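Long-range contacts in rhamnosidase B (Bacillus sp., PDB 2OKX), which hydrolyses terminal alpha-L-rhamnose residues from its substrates as a family 78 glycoside hydrolase: residues A[453-464]-A[486-497]; A[222-230]-A[238-246]. All coordinates share one frame; numbering follows the deposited sequence.

Interaction 1: A[453-464]-A[486-497]; sequences FELEAPAGTIID and FRYICREGRQSY
Arg487 grips Asp464 side-on: NE reaches OD2 at 2.7 Å and NH2 reaches OD1 at 2.8 Å, each on the syn lone pair, with carboxylate and guanidinium only 2° from coplanar. The bend at chi3 (-69°) turns the guanidinium back alongside its partner, while Ile462 CG2 lies over one of its faces. An alanine in place of Arg487 is likely to cost the buried Asp464 carboxylate its two-pronged partner, leaving the salt bridge to Arg513, and to take away what Ile462 CG2 packs on.

The segments pair as antiparallel ladders of two sheets, 453-457 with 493-497 and 462-464 with 486-489; connections 458-461 and 490-492 carry the chain between them. Reciprocal backbone bonds join Phe453 with Tyr497, Leu455 with Gln495, Ala457 with Gly493 and Ile463 with Tyr488. The register shifts by one at the type II turn Pro458-Thr461, where Gly460 N bonds to Cys490 O (2.7 Å) and Cys490 N almost straight to Thr461 O (2.8 Å). Ala459 N is taken by Glu492 OE1, approached from above the carboxylate plane; Pro458 O accepts both Thr461 N and OG1 from one face.

On the face bearing Glu454, Arg494 NH1 forms a salt bridge with Glu454 OE1 (2.7 Å), on its anti side. On the opposite face the edge of Phe453 points at the face of Tyr488, centroids 5.2 Å apart and planes at 83°.

Within the concanavalin-like domain, strand 450-457 also pairs with strand 520-528 and strand 462-472 with strand 507-513. Val397 of helix 397-402 touches Asp464 and Arg487.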
loop_
_atom_site.group_PDB
_atom_site.type_symbol
_atom_site.label_atom_id
_atom_site.label_comp_id
_atom_site.label_asym_id
_atom_site.label_seq_id
_atom_site.Cartn_x
_atom_site.Cartn_y
_atom_site.Cartn_z
ATOM N N PHE A 453 -0.969 19.060 12.817
ATOM C CA PHE A 453 -1.683 20.313 12.977
ATOM C C PHE A 453 -1.370 20.945 14.325
ATOM O O PHE A 453 -0.781 20.316 15.203
ATOM C CB PHE A 453 -3.198 20.100 12.861
ATOM C CG PHE A 453 -3.782 19.244 13.959
ATOM C CD1 PHE A 453 -3.975 17.881 13.768
ATOM C CD2 PHE A 453 -4.133 19.803 15.187
ATOM C CE1 PHE A 453 -4.513 17.083 14.783
ATOM C CE2 PHE A 453 -4.671 19.015 16.211
ATOM C CZ PHE A 453 -4.861 17.653 16.007
ATOM N N GLU A 454 -1.752 22.207 14.454
ATOM C CA GLU A 454 -1.582 22.965 15.684
ATOM C C GLU A 454 -2.820 23.834 15.753
ATOM O O GLU A 454 -3.210 24.450 14.758
ATOM C CB GLU A 454 -0.326 23.838 15.644
ATOM C CG GLU A 454 -0.173 24.708 16.884
ATOM C CD GLU A 454 1.155 25.432 16.943
ATOM O OE1 GLU A 454 1.305 26.315 17.808
ATOM O OE2 GLU A 454 2.051 25.118 16.132
ATOM N N LEU A 455 -3.452 23.873 16.918
ATOM C CA LEU A 455 -4.667 24.655 17.063
ATOM C C LEU A 455 -4.985 24.981 18.517
ATOM O O LEU A 455 -4.352 24.468 19.438
ATOM C CB LEU A 455 -5.843 23.879 16.451
ATOM C CG LEU A 455 -6.103 22.467 17.006
ATOM C CD1 LEU A 455 -6.740 22.551 18.392
ATOM C CD2 LEU A 455 -7.030 21.704 16.062
ATOM N N GLU A 456 -5.970 25.852 18.698
ATOM C CA GLU A 456 -6.449 26.242 20.020
ATOM C C GLU A 456 -7.926 25.893 19.985
ATOM O O GLU A 456 -8.612 26.230 19.025
ATOM C CB GLU A 456 -6.316 27.747 20.250
ATOM C CG GLU A 456 -4.907 28.280 20.220
ATOM C CD GLU A 456 -4.859 29.768 20.494
ATOM O OE1 GLU A 456 -4.101 30.475 19.803
ATOM O OE2 GLU A 456 -5.577 30.231 21.404
ATOM N N ALA A 457 -8.417 25.217 21.016
ATOM C CA ALA A 457 -9.826 24.856 21.045
ATOM C C ALA A 457 -10.283 24.509 22.449
ATOM O O ALA A 457 -9.470 24.228 23.328
ATOM C CB ALA A 457 -10.083 23.673 20.115
ATOM N N PRO A 458 -11.601 24.541 22.680
ATOM C CA PRO A 458 -12.152 24.213 23.998
ATOM C C PRO A 458 -11.901 22.727 24.248
ATOM O O PRO A 458 -11.761 21.948 23.299
ATOM C CB PRO A 458 -13.642 24.508 23.835
ATOM C CG PRO A 458 -13.677 25.556 22.766
ATOM C CD PRO A 458 -12.647 25.070 21.788
ATOM N N ALA A 459 -11.849 22.329 25.514
ATOM C CA ALA A 459 -11.626 20.927 25.842
ATOM C C ALA A 459 -12.784 20.085 25.318
ATOM O O ALA A 459 -13.942 20.499 25.370
ATOM C CB ALA A 459 -11.496 20.753 27.353
ATOM N N GLY A 460 -12.465 18.904 24.801
ATOM C CA GLY A 460 -13.502 18.025 24.290
ATOM C C GLY A 460 -13.810 18.193 22.813
ATOM O O GLY A 460 -14.517 17.367 22.229
ATOM N N THR A 461 -13.297 19.255 22.201
ATOM C CA THR A 461 -13.547 19.475 20.782
ATOM C C THR A 461 -13.010 18.286 19.985
ATOM O O THR A 461 -11.892 17.818 20.218
ATOM C CB THR A 461 -12.872 20.772 20.278
ATOM O OG1 THR A 461 -13.440 21.902 20.954
ATOM C CG2 THR A 461 -13.078 20.936 18.776
ATOM N N ILE A 462 -13.821 17.789 19.060
ATOM C CA ILE A 462 -13.423 16.657 18.228
ATOM C C ILE A 462 -12.819 17.121 16.903
ATOM O O ILE A 462 -13.404 17.949 16.203
ATOM C CB ILE A 462 -14.627 15.752 17.904
ATOM C CG1 ILE A 462 -15.146 15.089 19.182
ATOM C CG2 ILE A 462 -14.226 14.695 16.872
ATOM C CD1 ILE A 462 -16.459 14.336 18.980
ATOM N N ILE A 463 -11.649 16.585 16.571
ATOM C CA ILE A 463 -10.977 16.909 15.318
ATOM C C ILE A 463 -10.860 15.614 14.508
ATOM O O ILE A 463 -10.045 14.745 14.831
ATOM C CB ILE A 463 -9.557 17.481 15.560
ATOM C CG1 ILE A 463 -9.629 18.713 16.473
ATOM C CG2 ILE A 463 -8.918 17.870 14.226
ATOM C CD1 ILE A 463 -10.439 19.878 15.891
ATOM N N ASP A 464 -11.688 15.487 13.474
ATOM C CA ASP A 464 -11.693 14.306 12.611
ATOM C C ASP A 464 -10.932 14.553 11.312
ATOM O O ASP A 464 -11.100 15.595 10.671
ATOM C CB ASP A 464 -13.129 13.904 12.270
ATOM C CG ASP A 464 -13.827 13.188 13.412
ATOM O OD1 ASP A 464 -15.032 12.898 13.273
ATOM O OD2 ASP A 464 -13.171 12.906 14.435
ATOM N N PHE A 486 -8.370 9.376 11.504
ATOM C CA PHE A 486 -7.983 9.468 12.899
ATOM C C PHE A 486 -8.911 10.486 13.547
ATOM O O PHE A 486 -9.468 11.359 12.875
ATOM C CB PHE A 486 -6.492 9.835 13.095
ATOM C CG PHE A 486 -6.155 11.297 12.913
ATOM C CD1 PHE A 486 -5.233 11.684 11.944
ATOM C CD2 PHE A 486 -6.689 12.275 13.753
ATOM C CE1 PHE A 486 -4.844 13.018 11.815
ATOM C CE2 PHE A 486 -6.306 13.612 13.630
ATOM C CZ PHE A 486 -5.383 13.982 12.660
ATOM N N ARG A 487 -9.141 10.322 14.841
ATOM C CA ARG A 487 -9.961 11.262 15.581
ATOM C C ARG A 487 -9.095 11.742 16.726
ATOM O O ARG A 487 -8.441 10.944 17.399
ATOM C CB ARG A 487 -11.229 10.615 16.141
ATOM C CG ARG A 487 -11.895 11.473 17.231
ATOM C CD ARG A 487 -13.320 11.043 17.504
ATOM N NE ARG A 487 -14.192 11.342 16.376
ATOM C CZ ARG A 487 -15.484 11.036 16.328
ATOM N NH1 ARG A 487 -16.058 10.416 17.353
ATOM N NH2 ARG A 487 -16.202 11.352 15.259
ATOM N N TYR A 488 -9.090 13.049 16.931
ATOM C CA TYR A 488 -8.312 13.664 17.991
ATOM C C TYR A 488 -9.287 14.489 18.818
ATOM O O TYR A 488 -10.019 15.321 18.278
ATOM C CB TYR A 488 -7.244 14.579 17.387
ATOM C CG TYR A 488 -6.406 15.324 18.400
ATOM C CD1 TYR A 488 -5.212 14.786 18.881
ATOM C CD2 TYR A 488 -6.808 16.572 18.877
ATOM C CE1 TYR A 488 -4.436 15.477 19.808
ATOM C CE2 TYR A 488 -6.043 17.272 19.807
ATOM C CZ TYR A 488 -4.860 16.720 20.266
ATOM O OH TYR A 488 -4.104 17.415 21.180
ATOM N N ILE A 489 -9.314 14.234 20.121
ATOM C CA ILE A 489 -10.196 14.964 21.023
ATOM C C ILE A 489 -9.308 15.929 21.798
ATOM O O ILE A 489 -8.359 15.522 22.467
ATOM C CB ILE A 489 -10.921 14.007 21.985
ATOM C CG1 ILE A 489 -11.630 12.914 21.179
ATOM C CG2 ILE A 489 -11.947 14.777 22.807
ATOM C CD1 ILE A 489 -12.150 11.762 22.010
ATOM N N CYS A 490 -9.633 17.209 21.694
ATOM C CA CYS A 490 -8.856 18.279 22.309
ATOM C C CYS A 490 -8.832 18.448 23.816
ATOM O O CYS A 490 -9.824 18.221 24.505
ATOM C CB CYS A 490 -9.289 19.616 21.718
ATOM S SG CYS A 490 -9.015 19.751 19.949
ATOM N N ARG A 491 -7.669 18.858 24.310
ATOM C CA ARG A 491 -7.507 19.166 25.718
ATOM C C ARG A 491 -7.763 20.668 25.644
ATOM O O ARG A 491 -7.951 21.203 24.551
ATOM C CB ARG A 491 -6.078 18.891 26.198
ATOM C CG ARG A 491 -5.005 19.774 25.574
ATOM C CD ARG A 491 -3.723 19.712 26.393
ATOM N NE ARG A 491 -3.211 18.346 26.472
ATOM C CZ ARG A 491 -2.442 17.784 25.545
ATOM N NH1 ARG A 491 -2.084 18.476 24.469
ATOM N NH2 ARG A 491 -2.052 16.523 25.682
ATOM N N GLU A 492 -7.766 21.356 26.778
ATOM C CA GLU A 492 -8.028 22.788 26.764
ATOM C C GLU A 492 -6.842 23.614 26.262
ATOM O O GLU A 492 -5.703 23.367 26.643
ATOM C CB GLU A 492 -8.414 23.251 28.171
ATOM C CG GLU A 492 -8.866 24.695 28.260
ATOM C CD GLU A 492 -10.140 24.956 27.487
ATOM O OE1 GLU A 492 -11.076 24.135 27.576
ATOM O OE2 GLU A 492 -10.213 25.993 26.799
ATOM N N GLY A 493 -7.117 24.587 25.394
ATOM C CA GLY A 493 -6.062 25.459 24.898
ATOM C C GLY A 493 -5.376 25.105 23.592
ATOM O O GLY A 493 -5.935 24.410 22.741
ATOM N N ARG A 494 -4.154 25.606 23.428
ATOM C CA ARG A 494 -3.378 25.350 22.221
ATOM C C ARG A 494 -2.659 24.017 22.337
ATOM O O ARG A 494 -2.153 23.662 23.403
ATOM C CB ARG A 494 -2.346 26.457 21.976
ATOM C CG ARG A 494 -1.501 26.189 20.735
ATOM C CD ARG A 494 -0.340 27.149 20.549
ATOM N NE ARG A 494 -0.765 28.515 20.266
ATOM C CZ ARG A 494 -0.205 29.294 19.344
ATOM N NH1 ARG A 494 0.799 28.845 18.603
ATOM N NH2 ARG A 494 -0.637 30.534 19.176
ATOM N N GLN A 495 -2.600 23.288 21.227
ATOM C CA GLN A 495 -1.950 21.989 21.213
ATOM C C GLN A 495 -1.521 21.612 19.798
ATOM O O GLN A 495 -1.992 22.191 18.820
ATOM C CB GLN A 495 -2.907 20.935 21.769
ATOM C CG GLN A 495 -4.201 20.819 20.987
ATOM C CD GLN A 495 -5.402 20.580 21.879
ATOM O OE1 GLN A 495 -6.087 21.523 22.290
ATOM N NE2 GLN A 495 -5.658 19.319 22.195
ATOM N N SER A 496 -0.616 20.646 19.707
ATOM C CA SER A 496 -0.111 20.176 18.423
ATOM C C SER A 496 -0.162 18.659 18.400
ATOM O O SER A 496 -0.044 18.009 19.440
ATOM C CB SER A 496 1.334 20.631 18.214
ATOM O OG SER A 496 1.422 22.040 18.227
ATOM N N TYR A 497 -0.340 18.098 17.211
ATOM C CA TYR A 497 -0.395 16.654 17.062
ATOM C C TYR A 497 0.070 16.220 15.681
ATOM O O TYR A 497 -0.263 16.849 14.679
ATOM C CB TYR A 497 -1.821 16.144 17.279
ATOM C CG TYR A 497 -1.927 14.637 17.166
ATOM C CD1 TYR A 497 -1.420 13.808 18.166
ATOM C CD2 TYR A 497 -2.492 14.040 16.035
ATOM C CE1 TYR A 497 -1.471 12.427 18.046
ATOM C CE2 TYR A 497 -2.545 12.656 15.904
ATOM C CZ TYR A 497 -2.032 11.854 16.912
ATOM O OH TYR A 497 -2.070 10.484 16.791
#

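Interaction 2: A[222-230]-A[238-246]; sequences ALDLRNQMV and NPVSYCGYV
Polar contact across 222-230 and 238-246 centres on one carbonyl: Arg226 approaches Asn238 O end-on, NH1 and NH2 each at 2.8 Å from it, and the oxygen lies within 8° of the guanidinium plane. Both N-H...O angles are 141°, as expected when two donors share a single acceptor. An extended chain from CG to NE carries the group out from the helix. NH1 also donates to His236 O and NH2 to Asp309 O, so both terminal nitrogens are held by backbone oxygens.

This joins a short helix, 225-229, to the residue two before strand 240-252 in the D2 domain, the axes of helix and strand 68° apart and 9.1 Å at closest approach. Asp224 is the helix N-cap, its OD2 accepting from Asn227 N, and its OD1 forms a salt bridge with Arg20.

Apolar packing gathers on Tyr242. Met229 lies over one ring face, its CG 4.0 Å from the centroid in a CH-pi contact and CB 3.6 Å from Tyr242 CG. Leu225 CB sits 3.3 Å from Tyr242 OH, a hydroxyl hydrogen-bonded to Asp309 OD2. Val230 CG2 touches Tyr242 CB and Val240 CG2, while Leu225 CD2 meets Val246 CG2 at 3.8 Å.

Bends at chi2 and chi3 of Met229 bring CE 4.0 Å from Gly244 CA; a side chain at Gly244 would probably run into this methyl, and its backbone angles already favour glycine.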
loop_
_atom_site.group_PDB
_atom_site.type_symbol
_atom_site.label_atom_id
_atom_site.label_comp_id
_atom_site.label_asym_id
_atom_site.label_seq_id
_atom_site.Cartn_x
_atom_site.Cartn_y
_atom_site.Cartn_z
ATOM N N ALA A 222 -17.611 1.112 13.816
ATOM C CA ALA A 222 -16.672 0.355 13.006
ATOM C C ALA A 222 -16.474 -0.971 13.735
ATOM O O ALA A 222 -16.103 -0.996 14.915
ATOM C CB ALA A 222 -15.346 1.113 12.882
ATOM N N LEU A 223 -16.737 -2.069 13.032
ATOM C CA LEU A 223 -16.618 -3.401 13.611
ATOM C C LEU A 223 -15.585 -4.265 12.910
ATOM O O LEU A 223 -15.526 -4.296 11.684
ATOM C CB LEU A 223 -17.963 -4.133 13.541
ATOM C CG LEU A 223 -19.271 -3.369 13.313
ATOM C CD1 LEU A 223 -20.419 -4.374 13.252
ATOM C CD2 LEU A 223 -19.506 -2.359 14.414
ATOM N N ASP A 224 -14.771 -4.970 13.689
ATOM C CA ASP A 224 -13.787 -5.870 13.109
ATOM C C ASP A 224 -14.431 -7.254 13.173
ATOM O O ASP A 224 -14.182 -8.039 14.093
ATOM C CB ASP A 224 -12.485 -5.840 13.905
ATOM C CG ASP A 224 -11.365 -6.589 13.211
ATOM O OD1 ASP A 224 -10.186 -6.313 13.516
ATOM O OD2 ASP A 224 -11.663 -7.458 12.365
ATOM N N LEU A 225 -15.286 -7.526 12.195
ATOM C CA LEU A 225 -15.999 -8.793 12.116
ATOM C C LEU A 225 -15.074 -9.982 11.896
ATOM O O LEU A 225 -15.367 -11.089 12.343
ATOM C CB LEU A 225 -17.047 -8.725 11.002
ATOM C CG LEU A 225 -18.184 -7.726 11.228
ATOM C CD1 LEU A 225 -19.097 -7.685 10.008
ATOM C CD2 LEU A 225 -18.967 -8.117 12.473
ATOM N N ARG A 226 -13.959 -9.755 11.209
ATOM C CA ARG A 226 -12.999 -10.824 10.943
ATOM C C ARG A 226 -12.461 -11.410 12.249
ATOM O O ARG A 226 -12.513 -12.621 12.464
ATOM C CB ARG A 226 -11.837 -10.288 10.094
ATOM C CG ARG A 226 -10.672 -11.262 9.891
ATOM C CD ARG A 226 -9.497 -10.538 9.241
ATOM N NE ARG A 226 -8.252 -11.302 9.267
ATOM C CZ ARG A 226 -7.926 -12.250 8.393
ATOM N NH1 ARG A 226 -6.765 -12.886 8.506
ATOM N NH2 ARG A 226 -8.752 -12.561 7.406
ATOM N N ASN A 227 -11.947 -10.549 13.124
ATOM C CA ASN A 227 -11.398 -11.010 14.390
ATOM C C ASN A 227 -12.491 -11.415 15.390
ATOM O O ASN A 227 -12.240 -12.198 16.305
ATOM C CB ASN A 227 -10.484 -9.937 15.005
ATOM C CG ASN A 227 -9.208 -9.705 14.192
ATOM O OD1 ASN A 227 -8.876 -10.473 13.282
ATOM N ND2 ASN A 227 -8.479 -8.648 14.533
ATOM N N GLN A 228 -13.701 -10.892 15.209
ATOM C CA GLN A 228 -14.811 -11.224 16.100
ATOM C C GLN A 228 -15.389 -12.609 15.789
ATOM O O GLN A 228 -15.680 -13.384 16.704
ATOM C CB GLN A 228 -15.916 -10.165 15.992
ATOM C CG GLN A 228 -17.289 -10.600 16.530
ATOM C CD GLN A 228 -17.319 -10.809 18.040
ATOM O OE1 GLN A 228 -18.309 -11.306 18.589
ATOM N NE2 GLN A 228 -16.243 -10.427 18.717
ATOM N N MET A 229 -15.545 -12.913 14.501
ATOM C CA MET A 229 -16.098 -14.194 14.068
ATOM C C MET A 229 -15.077 -15.334 14.017
ATOM O O MET A 229 -15.443 -16.501 14.155
ATOM C CB MET A 229 -16.762 -14.041 12.695
ATOM C CG MET A 229 -17.901 -13.037 12.662
ATOM S SD MET A 229 -19.220 -13.402 13.849
ATOM C CE MET A 229 -20.154 -14.648 12.963
ATOM N N VAL A 230 -13.807 -14.998 13.808
ATOM C CA VAL A 230 -12.743 -15.999 13.758
ATOM C C VAL A 230 -11.567 -15.447 14.557
ATOM O O VAL A 230 -10.600 -14.943 13.990
ATOM C CB VAL A 230 -12.284 -16.275 12.308
ATOM C CG1 VAL A 230 -11.257 -17.401 12.292
ATOM C CG2 VAL A 230 -13.475 -16.637 11.442
ATOM N N ASN A 238 -4.316 -14.102 6.028
ATOM C CA ASN A 238 -4.937 -14.821 4.927
ATOM C C ASN A 238 -6.427 -14.544 4.998
ATOM O O ASN A 238 -6.960 -14.243 6.064
ATOM C CB ASN A 238 -4.724 -16.332 5.055
ATOM C CG ASN A 238 -3.271 -16.728 4.973
ATOM O OD1 ASN A 238 -2.556 -16.323 4.054
ATOM N ND2 ASN A 238 -2.826 -17.539 5.927
ATOM N N PRO A 239 -7.117 -14.618 3.858
ATOM C CA PRO A 239 -8.556 -14.373 3.872
ATOM C C PRO A 239 -9.251 -15.487 4.654
ATOM O O PRO A 239 -8.818 -16.636 4.612
ATOM C CB PRO A 239 -8.934 -14.432 2.394
ATOM C CG PRO A 239 -7.686 -14.007 1.695
ATOM C CD PRO A 239 -6.607 -14.708 2.479
ATOM N N VAL A 240 -10.302 -15.144 5.384
ATOM C CA VAL A 240 -11.070 -16.155 6.103
ATOM C C VAL A 240 -12.517 -15.907 5.725
ATOM O O VAL A 240 -12.870 -14.815 5.283
ATOM C CB VAL A 240 -10.945 -16.045 7.649
ATOM C CG1 VAL A 240 -9.497 -16.161 8.070
ATOM C CG2 VAL A 240 -11.555 -14.742 8.141
ATOM N N SER A 241 -13.350 -16.927 5.864
ATOM C CA SER A 241 -14.765 -16.770 5.573
ATOM C C SER A 241 -15.514 -17.198 6.821
ATOM O O SER A 241 -15.070 -18.094 7.542
ATOM C CB SER A 241 -15.179 -17.639 4.387
ATOM O OG SER A 241 -14.583 -17.180 3.185
ATOM N N TYR A 242 -16.621 -16.529 7.102
ATOM C CA TYR A 242 -17.426 -16.875 8.260
ATOM C C TYR A 242 -18.893 -16.799 7.909
ATOM O O TYR A 242 -19.293 -16.087 6.987
ATOM C CB TYR A 242 -17.119 -15.962 9.460
ATOM C CG TYR A 242 -17.011 -14.487 9.143
ATOM C CD1 TYR A 242 -15.763 -13.862 9.063
ATOM C CD2 TYR A 242 -18.151 -13.714 8.915
ATOM C CE1 TYR A 242 -15.653 -12.501 8.762
ATOM C CE2 TYR A 242 -18.051 -12.356 8.613
ATOM C CZ TYR A 242 -16.797 -11.759 8.537
ATOM O OH TYR A 242 -16.695 -10.418 8.227
ATOM N N CYS A 243 -19.692 -17.553 8.653
ATOM C CA CYS A 243 -21.127 -17.605 8.448
ATOM C C CYS A 243 -21.801 -17.158 9.739
ATOM O O CYS A 243 -21.518 -17.693 10.807
ATOM C CB CYS A 243 -21.541 -19.039 8.113
ATOM S SG CYS A 243 -23.307 -19.266 7.868
ATOM N N GLY A 244 -22.684 -16.173 9.643
ATOM C CA GLY A 244 -23.360 -15.690 10.831
ATOM C C GLY A 244 -24.026 -14.347 10.629
ATOM O O GLY A 244 -24.129 -13.854 9.502
ATOM N N TYR A 245 -24.479 -13.750 11.727
ATOM C CA TYR A 245 -25.152 -12.456 11.668
ATOM C C TYR A 245 -24.663 -11.503 12.743
ATOM O O TYR A 245 -23.958 -11.889 13.673
ATOM C CB TYR A 245 -26.661 -12.598 11.899
ATOM C CG TYR A 245 -27.389 -13.600 11.045
ATOM C CD1 TYR A 245 -27.352 -14.962 11.343
ATOM C CD2 TYR A 245 -28.145 -13.182 9.952
ATOM C CE1 TYR A 245 -28.057 -15.884 10.570
ATOM C CE2 TYR A 245 -28.851 -14.092 9.175
ATOM C CZ TYR A 245 -28.802 -15.438 9.488
ATOM O OH TYR A 245 -29.494 -16.331 8.707
ATOM N N VAL A 246 -25.051 -10.245 12.591
ATOM C CA VAL A 246 -24.770 -9.226 13.586
ATOM C C VAL A 246 -26.180 -8.959 14.083
ATOM O O VAL A 246 -27.102 -8.838 13.276
ATOM C CB VAL A 246 -24.207 -7.927 12.980
ATOM C CG1 VAL A 246 -24.368 -6.782 13.982
ATOM C CG2 VAL A 246 -22.737 -8.109 12.643
#

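Overall arrangement
Interaction 2 closes in the chain before interaction 1 opens, and the two fall in different parts of the enzyme: 222-230 with 238-246 in the D2 domain, 453-464 with 486-497 in the concanavalin-like domain. Their centres are 34 Å apart and their nearest atoms about 10 Å, so neither touches the other. They also differ in kind, strand on strand against helix on strand. Interaction 1 lies near a calcium site: the Glu454 side chain is about 7 Å from a bound calcium ion, and His522, which with Val423 contributes to a calcium site, is backbone-bonded to Glu454. Interaction 2 is buried, and Asn238 OD1 accepts from Ser623 N, of the six-hairpin glycosidase domain.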